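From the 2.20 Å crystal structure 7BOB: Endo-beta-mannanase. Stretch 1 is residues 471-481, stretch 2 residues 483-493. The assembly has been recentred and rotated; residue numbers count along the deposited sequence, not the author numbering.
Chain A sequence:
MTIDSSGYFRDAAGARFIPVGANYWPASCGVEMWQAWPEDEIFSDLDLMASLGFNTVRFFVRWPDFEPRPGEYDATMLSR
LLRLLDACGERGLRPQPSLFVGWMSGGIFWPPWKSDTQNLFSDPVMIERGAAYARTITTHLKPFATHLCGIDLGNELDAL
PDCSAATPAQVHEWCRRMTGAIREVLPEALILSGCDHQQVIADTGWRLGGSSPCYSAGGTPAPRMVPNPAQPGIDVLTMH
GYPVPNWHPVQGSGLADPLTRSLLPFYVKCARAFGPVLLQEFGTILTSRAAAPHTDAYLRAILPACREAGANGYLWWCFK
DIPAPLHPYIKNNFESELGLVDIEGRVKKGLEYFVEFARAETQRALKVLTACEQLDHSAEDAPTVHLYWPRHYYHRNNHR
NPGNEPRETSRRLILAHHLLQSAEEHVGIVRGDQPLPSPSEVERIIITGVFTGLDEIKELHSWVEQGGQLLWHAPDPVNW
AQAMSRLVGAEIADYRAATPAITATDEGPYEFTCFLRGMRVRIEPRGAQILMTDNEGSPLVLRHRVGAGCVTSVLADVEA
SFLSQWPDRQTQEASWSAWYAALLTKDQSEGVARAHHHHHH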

# COMPACT_ATOMS: atom_id res chain seq x y z
N LEU A 471 0.87 0.88 35.28
CA LEU A 471 -0.39 0.72 34.55
C LEU A 471 -0.05 0.22 33.14
O LEU A 471 0.52 0.97 32.34
N TRP A 472 -0.38 -1.03 32.86
CA TRP A 472 0.07 -1.72 31.65
C TRP A 472 -1.12 -1.92 30.71
O TRP A 472 -1.91 -2.85 30.88
N HIS A 473 -1.24 -1.06 29.71
CA HIS A 473 -2.32 -1.24 28.74
C HIS A 473 -1.87 -2.23 27.68
O HIS A 473 -0.89 -1.98 26.96
N ALA A 474 -2.56 -3.38 27.62
CA ALA A 474 -2.45 -4.42 26.60
C ALA A 474 -1.07 -5.05 26.58
O ALA A 474 -0.31 -4.82 25.63
N PRO A 475 -0.69 -5.83 27.59
CA PRO A 475 0.59 -6.56 27.50
C PRO A 475 0.62 -7.43 26.26
O PRO A 475 -0.41 -7.86 25.75
N ASP A 476 1.82 -7.66 25.76
CA ASP A 476 2.00 -8.16 24.40
C ASP A 476 2.05 -9.68 24.40
O ASP A 476 2.98 -10.26 24.97
N PRO A 477 1.10 -10.36 23.74
CA PRO A 477 1.13 -11.83 23.74
C PRO A 477 2.38 -12.39 23.08
O PRO A 477 2.85 -13.48 23.47
N VAL A 478 2.96 -11.68 22.11
CA VAL A 478 4.18 -12.16 21.47
C VAL A 478 5.32 -12.26 22.48
O VAL A 478 6.22 -13.09 22.33
N ASN A 479 5.27 -11.47 23.55
CA ASN A 479 6.30 -11.56 24.58
C ASN A 479 5.74 -12.07 25.90
O ASN A 479 6.33 -11.80 26.96
N TRP A 480 4.64 -12.80 25.86
CA TRP A 480 3.98 -13.27 27.09
C TRP A 480 4.44 -14.70 27.33
O TRP A 480 3.84 -15.66 26.82
N ALA A 481 5.51 -14.85 28.09
CA ALA A 481 5.94 -16.16 28.56
C ALA A 481 6.10 -16.12 30.08
O ALA A 481 5.33 -15.42 30.76
N ALA A 483 8.32 -14.73 32.14
CA ALA A 483 8.65 -13.44 32.73
C ALA A 483 7.43 -12.53 32.79
O ALA A 483 7.10 -12.00 33.86
N MET A 484 6.72 -12.37 31.67
CA MET A 484 5.54 -11.51 31.69
C MET A 484 4.46 -12.07 32.62
O MET A 484 3.80 -11.30 33.33
N SER A 485 4.27 -13.40 32.62
CA SER A 485 3.24 -14.00 33.48
C SER A 485 3.51 -13.74 34.97
O SER A 485 2.58 -13.47 35.72
N ARG A 486 4.77 -13.83 35.40
CA ARG A 486 5.08 -13.52 36.80
C ARG A 486 4.91 -12.04 37.10
O ARG A 486 4.64 -11.69 38.25
N LEU A 487 5.07 -11.16 36.11
CA LEU A 487 4.89 -9.74 36.36
C LEU A 487 3.43 -9.33 36.30
O LEU A 487 2.94 -8.61 37.18
N VAL A 488 2.71 -9.76 35.27
CA VAL A 488 1.28 -9.45 35.21
C VAL A 488 0.53 -10.19 36.32
O VAL A 488 -0.42 -9.65 36.90
N GLY A 489 0.95 -11.41 36.63
CA GLY A 489 0.27 -12.24 37.60
C GLY A 489 -0.77 -13.18 37.03
O GLY A 489 -1.75 -13.48 37.72
N ALA A 490 -0.59 -13.66 35.81
CA ALA A 490 -1.57 -14.47 35.10
C ALA A 490 -0.89 -15.14 33.92
O ALA A 490 0.10 -14.62 33.40
N GLU A 491 -1.40 -16.30 33.53
CA GLU A 491 -0.94 -17.06 32.38
C GLU A 491 -2.01 -17.05 31.29
O GLU A 491 -3.21 -16.90 31.58
N ILE A 492 -1.57 -17.22 30.05
CA ILE A 492 -2.50 -17.36 28.93
C ILE A 492 -3.00 -18.80 28.89
O ILE A 492 -2.21 -19.73 28.72
N ALA A 493 -4.31 -18.97 29.04
CA ALA A 493 -4.90 -20.30 28.93
C ALA A 493 -5.24 -20.64 27.49
O ALA A 493 -5.07 -21.79 27.07

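The indole of Trp480 is sandwiched between two aliphatic side chains while its edge turns to polar atoms. Met484 CG lies 4.2 Å from the centroid of the Trp480 five-membered ring over one face, and Ile492 CG1 lies 3.8 Å from the same centroid over the opposite face, both nearly on the ring normal. A flat, broad ring suits this slot, since it offers each neighbour an apolar surface and keeps a single N-H at its rim. That group makes two weak hydrogen bonds, from Trp480 NE1 to Ser485 OG (2.9 Å) and to Ala490 O (3.3 Å). Trp480 leaves its backbone sideways, and its t rotamer (chi1 -164°) carries the ring into the contact; Ile492, m then t, likewise starts sideways and lays apolar surface on the ring, with Ile492 CD1 3.6 Å from Trp480 CG.

Met484 points toward the first stretch. With chi angles t, t and m, its unbranched chain threads between the two tryptophans: Met484 SD sits 3.5 Å from Trp480 CG, Met484 CG is 4.0 Å from Trp472 CH2, and Met484 CE ends 3.2 Å from Asn479 O. Pro475, compact and apolar, closes in with Pro475 CB 3.7 Å from Met484 SD. Trp472, also t, points toward the helix, where Trp472 CZ3 meets the apolar Leu487 at CD2 (3.8 Å) and Val488 CG2 at 3.9 Å. Branching at CB lets Val488 (t) serve both indoles, with Val488 CG1 4.1 Å from Trp480 CZ2.

At the helix start, Ala481 occupies the N-cap position. Ala481 O accepts from both Ser485 N and Ser485 OG, each at 2.9 Å, so the short serine side chain (m) folds back on its own helix while its oxygen still receives the indole N-H. A water bridges the stretches nearby, its oxygen donating to Asn479 O (2.7 Å) and accepting from Ala481 N and Met484 N (2.9 Å each).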

# COMPACT_ATOMS: atom_id res chain seq x y z
CB LEU A 471 -1.17 2.03 34.51
CG LEU A 471 -2.46 1.99 33.68
CD1 LEU A 471 -3.37 0.80 34.08
CD2 LEU A 471 -3.20 3.30 33.86
CB TRP A 472 0.71 -3.06 32.00
CG TRP A 472 1.59 -3.61 30.93
CD1 TRP A 472 1.60 -3.28 29.61
CD2 TRP A 472 2.60 -4.62 31.09
NE1 TRP A 472 2.55 -4.00 28.94
CE2 TRP A 472 3.19 -4.82 29.83
CE3 TRP A 472 3.06 -5.37 32.18
CZ2 TRP A 472 4.22 -5.74 29.63
CZ3 TRP A 472 4.09 -6.27 31.98
CH2 TRP A 472 4.66 -6.45 30.71
CB HIS A 473 -2.73 0.09 28.13
CG HIS A 473 -3.62 0.91 29.02
ND1 HIS A 473 -3.89 2.24 28.79
CD2 HIS A 473 -4.28 0.57 30.16
CE1 HIS A 473 -4.70 2.68 29.74
NE2 HIS A 473 -4.94 1.69 30.59
CB ALA A 474 -2.79 -3.85 25.22
CB PRO A 475 0.62 -7.39 28.78
CG PRO A 475 -0.70 -7.16 29.47
CD PRO A 475 -1.28 -5.91 28.93
CB ASP A 476 3.27 -7.58 23.80
CG ASP A 476 3.60 -8.15 22.43
OD1 ASP A 476 2.71 -8.75 21.78
OD2 ASP A 476 4.76 -7.96 22.00
CB PRO A 477 -0.13 -12.22 22.96
CG PRO A 477 -0.97 -10.96 22.92
CD PRO A 477 -0.01 -9.81 22.95
CB VAL A 478 4.53 -11.27 20.26
CG1 VAL A 478 5.97 -11.50 19.77
CG2 VAL A 478 3.56 -11.57 19.11
CB ASN A 479 6.98 -10.22 24.76
CG ASN A 479 7.91 -9.90 23.60
OD1 ASN A 479 8.96 -10.52 23.46
ND2 ASN A 479 7.50 -8.98 22.73
CB TRP A 480 2.47 -13.14 26.96
CG TRP A 480 1.75 -13.24 28.26
CD1 TRP A 480 2.05 -14.06 29.31
CD2 TRP A 480 0.57 -12.51 28.65
NE1 TRP A 480 1.14 -13.88 30.33
CE2 TRP A 480 0.22 -12.93 29.95
CE3 TRP A 480 -0.21 -11.53 28.02
CZ2 TRP A 480 -0.87 -12.40 30.64
CZ3 TRP A 480 -1.31 -11.03 28.70
CH2 TRP A 480 -1.62 -11.46 30.00
CB ALA A 481 7.23 -16.60 27.87
CB ALA A 483 9.78 -12.76 31.96
CB MET A 484 4.99 -11.33 30.28
CG MET A 484 3.87 -10.30 30.21
SD MET A 484 3.21 -10.06 28.54
CE MET A 484 4.59 -9.23 27.74
CB SER A 485 3.13 -15.51 33.23
OG SER A 485 2.70 -15.78 31.91
CB ARG A 486 6.51 -13.96 37.14
CG ARG A 486 6.74 -15.44 36.88
CD ARG A 486 8.03 -15.96 37.49
NE ARG A 486 9.22 -15.41 36.83
CZ ARG A 486 10.02 -16.08 36.00
NH1 ARG A 486 9.75 -17.36 35.69
NH2 ARG A 486 11.07 -15.47 35.46
CB LEU A 487 5.70 -8.91 35.36
CG LEU A 487 5.68 -7.40 35.59
CD1 LEU A 487 5.93 -7.07 37.06
CD2 LEU A 487 6.71 -6.74 34.70
CB VAL A 488 0.73 -9.80 33.81
CG1 VAL A 488 -0.81 -9.88 33.85
CG2 VAL A 488 1.21 -8.78 32.79
CB ALA A 490 -2.75 -13.62 34.64
CB GLU A 491 -0.63 -18.51 32.75
CG GLU A 491 0.72 -18.72 33.37
CD GLU A 491 0.77 -19.98 34.20
OE1 GLU A 491 -0.09 -20.87 34.00
OE2 GLU A 491 1.67 -20.09 35.06
CB ILE A 492 -1.85 -16.98 27.59
CG1 ILE A 492 -1.35 -15.53 27.59
CG2 ILE A 492 -2.84 -17.17 26.46
CD1 ILE A 492 -0.61 -15.14 26.27
CB ALA A 493 -6.16 -20.41 29.79
O HOH W 1 7.60 -13.06 28.96